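PDB 3F4L: putative oxidoreductase yhhX from Escherichia coli K-12, which is a probable oxidoreductase of the Gfo/Idh/MocA family with a Rossmann nucleotide-binding domain, and may act as an NADP+-dependent scyllo-inositol dehydrogenase. Local coordinates for residues Arg189-Ile197 / Ser337-Lys345; Val229-Ile237 / Ser244-Gln252. All coordinates share one frame; numbering follows the deposited sequence.

Interaction 1: Arg189-Ile197 / Ser337-Lys345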
loop_
_atom_site.group_PDB
_atom_site.type_symbol
_atom_site.label_atom_id
_atom_site.label_comp_id
_atom_site.label_asym_id
_atom_site.label_seq_id
_atom_site.Cartn_x
_atom_site.Cartn_y
_atom_site.Cartn_z
ATOM N N ARG A 189 -7.849 17.560 -7.821
ATOM C CA ARG A 189 -6.806 17.265 -8.803
ATOM C C ARG A 189 -5.437 17.085 -8.135
ATOM O O ARG A 189 -4.911 18.010 -7.513
ATOM C CB ARG A 189 -6.736 18.427 -9.797
ATOM C CG ARG A 189 -6.750 18.075 -11.277
ATOM C CD ARG A 189 -6.889 19.365 -12.118
ATOM N NE ARG A 189 -7.522 19.143 -13.425
ATOM C CZ ARG A 189 -7.811 20.108 -14.302
ATOM N NH1 ARG A 189 -7.527 21.377 -14.029
ATOM N NH2 ARG A 189 -8.395 19.807 -15.457
ATOM N N PRO A 190 -4.833 15.898 -8.268
ATOM C CA PRO A 190 -3.522 15.652 -7.652
ATOM C C PRO A 190 -2.373 16.329 -8.395
ATOM O O PRO A 190 -2.507 16.689 -9.573
ATOM C CB PRO A 190 -3.401 14.134 -7.709
ATOM C CG PRO A 190 -4.056 13.814 -9.007
ATOM C CD PRO A 190 -5.310 14.698 -8.980
ATOM N N ASP A 191 -1.252 16.478 -7.695
ATOM C CA ASP A 191 -0.042 17.072 -8.254
ATOM C C ASP A 191 0.697 16.033 -9.097
ATOM O O ASP A 191 1.201 16.340 -10.181
ATOM C CB ASP A 191 0.912 17.534 -7.141
ATOM C CG ASP A 191 0.301 18.577 -6.233
ATOM O OD1 ASP A 191 -0.396 19.478 -6.749
ATOM O OD2 ASP A 191 0.530 18.497 -5.002
ATOM N N HIS A 192 0.772 14.814 -8.568
ATOM C CA HIS A 192 1.471 13.716 -9.226
ATOM C C HIS A 192 0.696 12.406 -9.112
ATOM O O HIS A 192 -0.152 12.240 -8.231
ATOM C CB HIS A 192 2.829 13.475 -8.567
ATOM C CG HIS A 192 3.576 14.724 -8.222
ATOM N ND1 HIS A 192 4.225 15.490 -9.167
ATOM C CD2 HIS A 192 3.791 15.332 -7.030
ATOM C CE1 HIS A 192 4.811 16.515 -8.571
ATOM N NE2 HIS A 192 4.563 16.441 -7.275
ATOM N N VAL A 193 1.012 11.475 -10.003
ATOM C CA VAL A 193 0.393 10.157 -9.975
ATOM C C VAL A 193 1.446 9.091 -10.233
ATOM O O VAL A 193 2.230 9.204 -11.171
ATOM C CB VAL A 193 -0.713 9.999 -11.038
ATOM C CG1 VAL A 193 -1.284 8.585 -10.969
ATOM C CG2 VAL A 193 -1.825 11.018 -10.808
ATOM N N ALA A 194 1.482 8.071 -9.381
ATOM C CA ALA A 194 2.411 6.954 -9.551
ATOM C C ALA A 194 1.556 5.762 -9.991
ATOM O O ALA A 194 0.551 5.447 -9.342
ATOM C CB ALA A 194 3.118 6.622 -8.228
ATOM N N TYR A 195 1.959 5.100 -11.072
ATOM C CA TYR A 195 1.226 3.958 -11.609
ATOM C C TYR A 195 1.963 2.616 -11.515
ATOM O O TYR A 195 3.179 2.541 -11.694
ATOM C CB TYR A 195 0.889 4.163 -13.095
ATOM C CG TYR A 195 0.178 5.441 -13.488
ATOM C CD1 TYR A 195 0.894 6.562 -13.903
ATOM C CD2 TYR A 195 -1.218 5.504 -13.515
ATOM C CE1 TYR A 195 0.241 7.711 -14.341
ATOM C CE2 TYR A 195 -1.881 6.647 -13.947
ATOM C CZ TYR A 195 -1.147 7.746 -14.361
ATOM O OH TYR A 195 -1.804 8.880 -14.795
ATOM N N ASP A 196 1.187 1.569 -11.253
ATOM C CA ASP A 196 1.642 0.181 -11.201
ATOM C C ASP A 196 0.462 -0.574 -11.813
ATOM O O ASP A 196 -0.565 -0.761 -11.159
ATOM C CB ASP A 196 1.860 -0.304 -9.762
ATOM C CG ASP A 196 1.905 -1.827 -9.660
ATOM O OD1 ASP A 196 2.477 -2.470 -10.572
ATOM O OD2 ASP A 196 1.376 -2.388 -8.669
ATOM N N ILE A 197 0.607 -0.988 -13.066
ATOM C CA ILE A 197 -0.456 -1.686 -13.778
ATOM C C ILE A 197 0.082 -3.004 -14.344
ATOM O O ILE A 197 0.955 -3.003 -15.215
ATOM C CB ILE A 197 -0.987 -0.811 -14.938
ATOM C CG1 ILE A 197 -1.407 0.566 -14.403
ATOM C CG2 ILE A 197 -2.175 -1.502 -15.618
ATOM C CD1 ILE A 197 -1.752 1.586 -15.492
ATOM N N SER A 337 4.837 0.484 -17.247
ATOM C CA SER A 337 4.680 0.459 -15.794
ATOM C C SER A 337 5.879 -0.239 -15.145
ATOM O O SER A 337 6.424 -1.193 -15.699
ATOM C CB SER A 337 3.391 -0.274 -15.420
ATOM O OG SER A 337 3.273 -0.418 -14.017
ATOM N N PRO A 338 6.297 0.218 -13.951
ATOM C CA PRO A 338 5.726 1.332 -13.186
ATOM C C PRO A 338 6.212 2.684 -13.674
ATOM O O PRO A 338 7.296 2.790 -14.245
ATOM C CB PRO A 338 6.199 1.042 -11.770
ATOM C CG PRO A 338 7.581 0.540 -12.008
ATOM C CD PRO A 338 7.396 -0.415 -13.199
ATOM N N SER A 339 5.411 3.718 -13.453
ATOM C CA SER A 339 5.797 5.062 -13.864
ATOM C C SER A 339 5.161 6.130 -12.981
ATOM O O SER A 339 4.235 5.860 -12.218
ATOM C CB SER A 339 5.397 5.313 -15.322
ATOM O OG SER A 339 3.994 5.493 -15.456
ATOM N N THR A 340 5.666 7.351 -13.087
ATOM C CA THR A 340 5.123 8.461 -12.323
ATOM C C THR A 340 4.963 9.636 -13.280
ATOM O O THR A 340 5.710 9.760 -14.256
ATOM C CB THR A 340 6.058 8.866 -11.167
ATOM O OG1 THR A 340 6.317 7.728 -10.335
ATOM C CG2 THR A 340 5.416 9.955 -10.322
ATOM N N VAL A 341 3.975 10.481 -13.016
ATOM C CA VAL A 341 3.724 11.646 -13.851
ATOM C C VAL A 341 3.253 12.813 -12.991
ATOM O O VAL A 341 2.725 12.625 -11.891
ATOM C CB VAL A 341 2.626 11.373 -14.904
ATOM C CG1 VAL A 341 2.976 10.133 -15.729
ATOM C CG2 VAL A 341 1.285 11.193 -14.213
ATOM N N THR A 342 3.460 14.019 -13.502
ATOM C CA THR A 342 3.021 15.222 -12.821
ATOM C C THR A 342 1.881 15.777 -13.664
ATOM O O THR A 342 1.974 15.824 -14.893
ATOM C CB THR A 342 4.150 16.266 -12.732
ATOM O OG1 THR A 342 4.619 16.573 -14.049
ATOM C CG2 THR A 342 5.305 15.724 -11.913
ATOM N N LEU A 343 0.792 16.165 -13.010
ATOM C CA LEU A 343 -0.360 16.711 -13.717
ATOM C C LEU A 343 -0.298 18.229 -13.821
ATOM O O LEU A 343 -0.119 18.922 -12.817
ATOM C CB LEU A 343 -1.661 16.328 -13.005
ATOM C CG LEU A 343 -2.278 14.954 -13.243
ATOM C CD1 LEU A 343 -1.316 13.884 -12.818
ATOM C CD2 LEU A 343 -3.587 14.851 -12.462
ATOM N N ALA A 344 -0.448 18.746 -15.035
ATOM C CA ALA A 344 -0.442 20.190 -15.233
ATOM C C ALA A 344 -1.788 20.656 -14.692
ATOM O O ALA A 344 -1.947 21.793 -14.237
ATOM C CB ALA A 344 -0.323 20.515 -16.713
ATOM N N LYS A 345 -2.745 19.735 -14.738
ATOM C CA LYS A 345 -4.108 19.958 -14.271
ATOM C C LYS A 345 -4.766 18.605 -13.957
ATOM O O LYS A 345 -5.617 18.131 -14.742
ATOM C CB LYS A 345 -4.913 20.716 -15.333
ATOM C CG LYS A 345 -4.433 22.143 -15.586
ATOM C CD LYS A 345 -5.133 22.755 -16.786
ATOM C CE LYS A 345 -4.977 21.878 -18.027
ATOM N NZ LYS A 345 -3.550 21.536 -18.307
ATOM O OXT LYS A 345 -4.408 18.017 -12.917
HETATM O O HOH W 1 4.203 -2.515 -12.948
#
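Tyr195 and Ser339 face each other as a hydrogen-bonded pair, and the bond from Tyr195 N to Ser339 O is short (2.7 Å) and almost straight, with 176° at the hydrogen. Ser339 N returns a longer bond to Tyr195 O (3.1 Å). They belong to an antiparallel pairing in which the C-terminal strand 339-342 forms one edge, within this chain, of the large mixed sheet of the C-terminal alpha/beta domain, some 140 residues after strand 192-198. Val193 and Val341 exchange a second pair of backbone bonds, and Leu343 N adds one to Asp191 O, approaching from above that carbonyl plane. Where the strand pairing ends, a side chain takes over: Ser337 OG accepts from Ile197 N at 2.9 Å, and a water joins the same hydroxyl to Asp196 OD1. Ser337 reaches this place with OG anti to its backbone N (chi1 175°), just before the cis peptide bond leading into Pro338. Asp196 OD2 forms salt bridges with Lys220 of the second subunit and with Arg198.

Packing divides between the two faces. On the side of Val193 and Tyr195, Val341 CG2 comes to the edge of the phenol ring, 3.6 Å from Tyr195 CE1, the two side chains crossing at about a right angle. The ring's hydroxyl is bonded to Ile328 O, which ties it to helix 319-331 covering this face. Farther along, the two methyls of Leu343 part company: CD1 lies 3.5 Å from Val193 CG2, whereas CD2 turns to Pro190 CG at 3.6 Å. The other face carries Ala194 and Thr340, and there Thr340 OG1 bonds to its own counterpart in the second subunit. Beside them His192 and Thr342 run alongside each other, Thr342 CG2 lying in the plane of the imidazole at its ND1 edge.

Interaction 2: Val229-Ile237 / Ser244-Gln252; sequences VKIDYPKFI and SFIKYGIDQ
Lys235 enters the contact backbone first: together with Phe236 it faces Lys247 in a classic beta bulge, at the start of the hairpin formed by strands 236-240 and 243-247. Both backbone nitrogens turn to one acceptor. Phe236 N makes a bond of 3.2 Å to Lys247 O in the carbonyl plane, while Lys235 N, though closer, is bent to 128° at the hydrogen and bonds only weakly. Lys247 N answers to Phe236 O.

From this bulge the lysine side chain can be followed outward. Its CB rests 3.3 Å from Gly249 O, and CG stays near the same oxygen. CD then passes Ile250 CB, and CE lies 3.9 Å from Ile250 CD1, the two side chains crossing at a slant. Bends of Lys235 at chi2 (71°) and chi4 (66°) carry its NZ away from the opposing segment, over the rim of one face of the Phe236 ring and to His152 O on the neighbouring strand 146-152.

Pro234 lies over one face of the Tyr248 ring, its CG 3.8 Å from the ring centroid in a CH-pi contact, and its CB meets Ile246 CG2. Ile246 CD1 in turn packs 3.6 Å from Ile237 CG2. A water bridges Tyr233 O and Gly249 N where the two segments part.

Lys247 NZ also bonds to the carbonyls of Tyr248 and Gly249, and to Ser273 OG. Oxygen atoms, mostly of the backbone, thus receive both ammonium groups, an environment likely to favour their charged form, while methylenes, proline and aliphatic branches supply the apolar contacts.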
loop_
_atom_site.group_PDB
_atom_site.type_symbol
_atom_site.label_atom_id
_atom_site.label_comp_id
_atom_site.label_asym_id
_atom_site.label_seq_id
_atom_site.Cartn_x
_atom_site.Cartn_y
_atom_site.Cartn_z
ATOM N N VAL A 229 -6.545 -11.833 -4.275
ATOM C CA VAL A 229 -6.505 -11.496 -2.859
ATOM C C VAL A 229 -7.427 -12.454 -2.108
ATOM O O VAL A 229 -8.634 -12.251 -2.042
ATOM C CB VAL A 229 -6.954 -10.022 -2.636
ATOM C CG1 VAL A 229 -7.051 -9.695 -1.145
ATOM C CG2 VAL A 229 -5.974 -9.088 -3.317
ATOM N N LYS A 230 -6.842 -13.506 -1.553
ATOM C CA LYS A 230 -7.609 -14.505 -0.821
ATOM C C LYS A 230 -8.101 -13.955 0.510
ATOM O O LYS A 230 -9.220 -14.230 0.925
ATOM C CB LYS A 230 -6.764 -15.758 -0.608
ATOM C CG LYS A 230 -7.559 -16.954 -0.108
ATOM C CD LYS A 230 -8.661 -17.349 -1.101
ATOM C CE LYS A 230 -9.355 -18.636 -0.661
ATOM N NZ LYS A 230 -10.386 -19.111 -1.621
ATOM N N ILE A 231 -7.264 -13.180 1.190
ATOM C CA ILE A 231 -7.667 -12.577 2.459
ATOM C C ILE A 231 -7.752 -11.070 2.224
ATOM O O ILE A 231 -6.730 -10.407 2.047
ATOM C CB ILE A 231 -6.647 -12.843 3.579
ATOM C CG1 ILE A 231 -6.568 -14.343 3.883
ATOM C CG2 ILE A 231 -7.068 -12.079 4.832
ATOM C CD1 ILE A 231 -5.458 -14.703 4.860
ATOM N N ASP A 232 -8.972 -10.543 2.227
ATOM C CA ASP A 232 -9.207 -9.128 1.966
ATOM C C ASP A 232 -8.538 -8.109 2.875
ATOM O O ASP A 232 -8.300 -8.357 4.058
ATOM C CB ASP A 232 -10.709 -8.827 1.956
ATOM C CG ASP A 232 -11.359 -9.119 0.613
ATOM O OD1 ASP A 232 -10.761 -8.770 -0.426
ATOM O OD2 ASP A 232 -12.467 -9.687 0.592
ATOM N N TYR A 233 -8.244 -6.955 2.284
ATOM C CA TYR A 233 -7.664 -5.830 3.001
ATOM C C TYR A 233 -8.887 -5.059 3.499
ATOM O O TYR A 233 -10.027 -5.398 3.175
ATOM C CB TYR A 233 -6.930 -4.858 2.054
ATOM C CG TYR A 233 -5.683 -5.354 1.358
ATOM C CD1 TYR A 233 -5.755 -6.169 0.224
ATOM C CD2 TYR A 233 -4.420 -4.958 1.807
ATOM C CE1 TYR A 233 -4.597 -6.570 -0.447
ATOM C CE2 TYR A 233 -3.264 -5.355 1.149
ATOM C CZ TYR A 233 -3.356 -6.155 0.024
ATOM O OH TYR A 233 -2.196 -6.519 -0.626
ATOM N N PRO A 234 -8.664 -4.031 4.324
ATOM C CA PRO A 234 -9.831 -3.268 4.771
ATOM C C PRO A 234 -10.291 -2.574 3.478
ATOM O O PRO A 234 -9.477 -2.405 2.559
ATOM C CB PRO A 234 -9.228 -2.270 5.754
ATOM C CG PRO A 234 -8.098 -3.039 6.357
ATOM C CD PRO A 234 -7.489 -3.766 5.176
ATOM N N LYS A 235 -11.564 -2.181 3.395
ATOM C CA LYS A 235 -12.076 -1.489 2.210
ATOM C C LYS A 235 -11.457 -0.079 2.125
ATOM O O LYS A 235 -11.106 0.398 1.043
ATOM C CB LYS A 235 -13.604 -1.380 2.278
ATOM C CG LYS A 235 -14.218 -0.620 1.103
ATOM C CD LYS A 235 -14.135 -1.415 -0.198
ATOM C CE LYS A 235 -14.350 -0.513 -1.421
ATOM N NZ LYS A 235 -13.233 0.475 -1.547
ATOM N N PHE A 236 -11.348 0.586 3.272
ATOM C CA PHE A 236 -10.734 1.916 3.337
ATOM C C PHE A 236 -9.870 2.035 4.578
ATOM O O PHE A 236 -10.192 1.481 5.642
ATOM C CB PHE A 236 -11.772 3.046 3.415
ATOM C CG PHE A 236 -12.504 3.307 2.131
ATOM C CD1 PHE A 236 -13.791 2.805 1.936
ATOM C CD2 PHE A 236 -11.909 4.050 1.117
ATOM C CE1 PHE A 236 -14.475 3.038 0.742
ATOM C CE2 PHE A 236 -12.584 4.292 -0.080
ATOM C CZ PHE A 236 -13.867 3.785 -0.268
ATOM N N ILE A 237 -8.782 2.781 4.433
ATOM C CA ILE A 237 -7.867 3.051 5.532
ATOM C C ILE A 237 -7.580 4.540 5.408
ATOM O O ILE A 237 -7.316 5.023 4.311
ATOM C CB ILE A 237 -6.526 2.305 5.386
ATOM C CG1 ILE A 237 -6.739 0.795 5.463
ATOM C CG2 ILE A 237 -5.570 2.746 6.500
ATOM C CD1 ILE A 237 -5.457 0.011 5.313
ATOM N N SER A 244 -6.638 7.356 13.276
ATOM C CA SER A 244 -6.903 6.518 12.115
ATOM C C SER A 244 -8.356 6.047 12.052
ATOM O O SER A 244 -9.073 6.034 13.054
ATOM C CB SER A 244 -5.996 5.275 12.144
ATOM O OG SER A 244 -4.628 5.619 12.279
ATOM N N PHE A 245 -8.760 5.655 10.850
ATOM C CA PHE A 245 -10.085 5.121 10.571
ATOM C C PHE A 245 -9.853 3.891 9.707
ATOM O O PHE A 245 -9.053 3.931 8.769
ATOM C CB PHE A 245 -10.932 6.131 9.787
ATOM C CG PHE A 245 -12.159 5.533 9.140
ATOM C CD1 PHE A 245 -13.372 5.477 9.820
ATOM C CD2 PHE A 245 -12.098 5.036 7.841
ATOM C CE1 PHE A 245 -14.516 4.936 9.207
ATOM C CE2 PHE A 245 -13.226 4.494 7.218
ATOM C CZ PHE A 245 -14.443 4.444 7.901
ATOM N N ILE A 246 -10.554 2.808 10.020
ATOM C CA ILE A 246 -10.448 1.564 9.280
ATOM C C ILE A 246 -11.858 1.035 9.022
ATOM O O ILE A 246 -12.727 1.082 9.897
ATOM C CB ILE A 246 -9.650 0.502 10.073
ATOM C CG1 ILE A 246 -8.262 1.041 10.431
ATOM C CG2 ILE A 246 -9.477 -0.748 9.236
ATOM C CD1 ILE A 246 -7.390 1.341 9.228
ATOM N N LYS A 247 -12.085 0.540 7.815
ATOM C CA LYS A 247 -13.395 0.016 7.453
ATOM C C LYS A 247 -13.255 -1.238 6.612
ATOM O O LYS A 247 -12.707 -1.195 5.506
ATOM C CB LYS A 247 -14.184 1.086 6.672
ATOM C CG LYS A 247 -15.540 0.656 6.087
ATOM C CD LYS A 247 -16.564 0.373 7.171
ATOM C CE LYS A 247 -17.967 0.165 6.597
ATOM N NZ LYS A 247 -18.077 -0.976 5.637
ATOM N N TYR A 248 -13.713 -2.363 7.153
ATOM C CA TYR A 248 -13.705 -3.605 6.395
ATOM C C TYR A 248 -15.106 -3.725 5.815
ATOM O O TYR A 248 -16.075 -3.300 6.442
ATOM C CB TYR A 248 -13.451 -4.821 7.286
ATOM C CG TYR A 248 -12.020 -4.999 7.706
ATOM C CD1 TYR A 248 -11.487 -4.259 8.756
ATOM C CD2 TYR A 248 -11.192 -5.909 7.050
ATOM C CE1 TYR A 248 -10.165 -4.420 9.146
ATOM C CE2 TYR A 248 -9.866 -6.077 7.431
ATOM C CZ TYR A 248 -9.360 -5.328 8.481
ATOM O OH TYR A 248 -8.048 -5.484 8.869
ATOM N N GLY A 249 -15.215 -4.290 4.619
ATOM C CA GLY A 249 -16.524 -4.466 4.021
ATOM C C GLY A 249 -16.920 -3.376 3.053
ATOM O O GLY A 249 -16.667 -2.192 3.283
ATOM N N ILE A 250 -17.558 -3.783 1.966
ATOM C CA ILE A 250 -17.989 -2.845 0.940
ATOM C C ILE A 250 -19.501 -2.660 0.998
ATOM O O ILE A 250 -20.217 -3.468 1.600
ATOM C CB ILE A 250 -17.578 -3.356 -0.468
ATOM C CG1 ILE A 250 -17.900 -2.306 -1.539
ATOM C CG2 ILE A 250 -18.299 -4.669 -0.784
ATOM C CD1 ILE A 250 -17.250 -2.623 -2.884
ATOM N N ASP A 251 -19.971 -1.576 0.386
ATOM C CA ASP A 251 -21.394 -1.267 0.319
ATOM C C ASP A 251 -22.122 -2.538 -0.125
ATOM O O ASP A 251 -21.654 -3.228 -1.021
ATOM C CB ASP A 251 -21.610 -0.163 -0.704
ATOM C CG ASP A 251 -23.059 0.168 -0.891
ATOM O OD1 ASP A 251 -23.541 1.102 -0.229
ATOM O OD2 ASP A 251 -23.713 -0.519 -1.706
ATOM N N GLN A 252 -23.270 -2.825 0.486
ATOM C CA GLN A 252 -24.025 -4.036 0.189
ATOM C C GLN A 252 -25.174 -3.967 -0.830
ATOM O O GLN A 252 -25.858 -4.968 -1.049
ATOM C CB GLN A 252 -24.560 -4.620 1.505
ATOM C CG GLN A 252 -23.466 -5.125 2.440
ATOM C CD GLN A 252 -22.727 -6.315 1.851
ATOM O OE1 GLN A 252 -23.325 -7.367 1.597
ATOM N NE2 GLN A 252 -21.428 -6.157 1.617
HETATM O O HOH W 2 -12.852 -5.453 3.484
#

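Overall arrangement
Interactions 1 and 2 add strands to the same mixed sheet in different ways. Interaction 1 joins residues far apart in sequence and places the last strand, 339-342, at an edge; interaction 2 is a local hairpin, nested within the loop that interaction 1 closes. Between strands 192-198 and 236-240 lie strands 209-216, 219-225 and 146-152, so the contacts do not touch: their centres are 24 Å apart and their nearest atoms about 10 Å. Both belong to the C-terminal alpha/beta domain, whereas the Rossmann domain, which probably binds the nucleotide, is built from the N-terminal part of the chain. Both also reach the second subunit, His192 packing on its Pro338 and Tyr248 on its Tyr248, which makes this sheet part of the dimer contact.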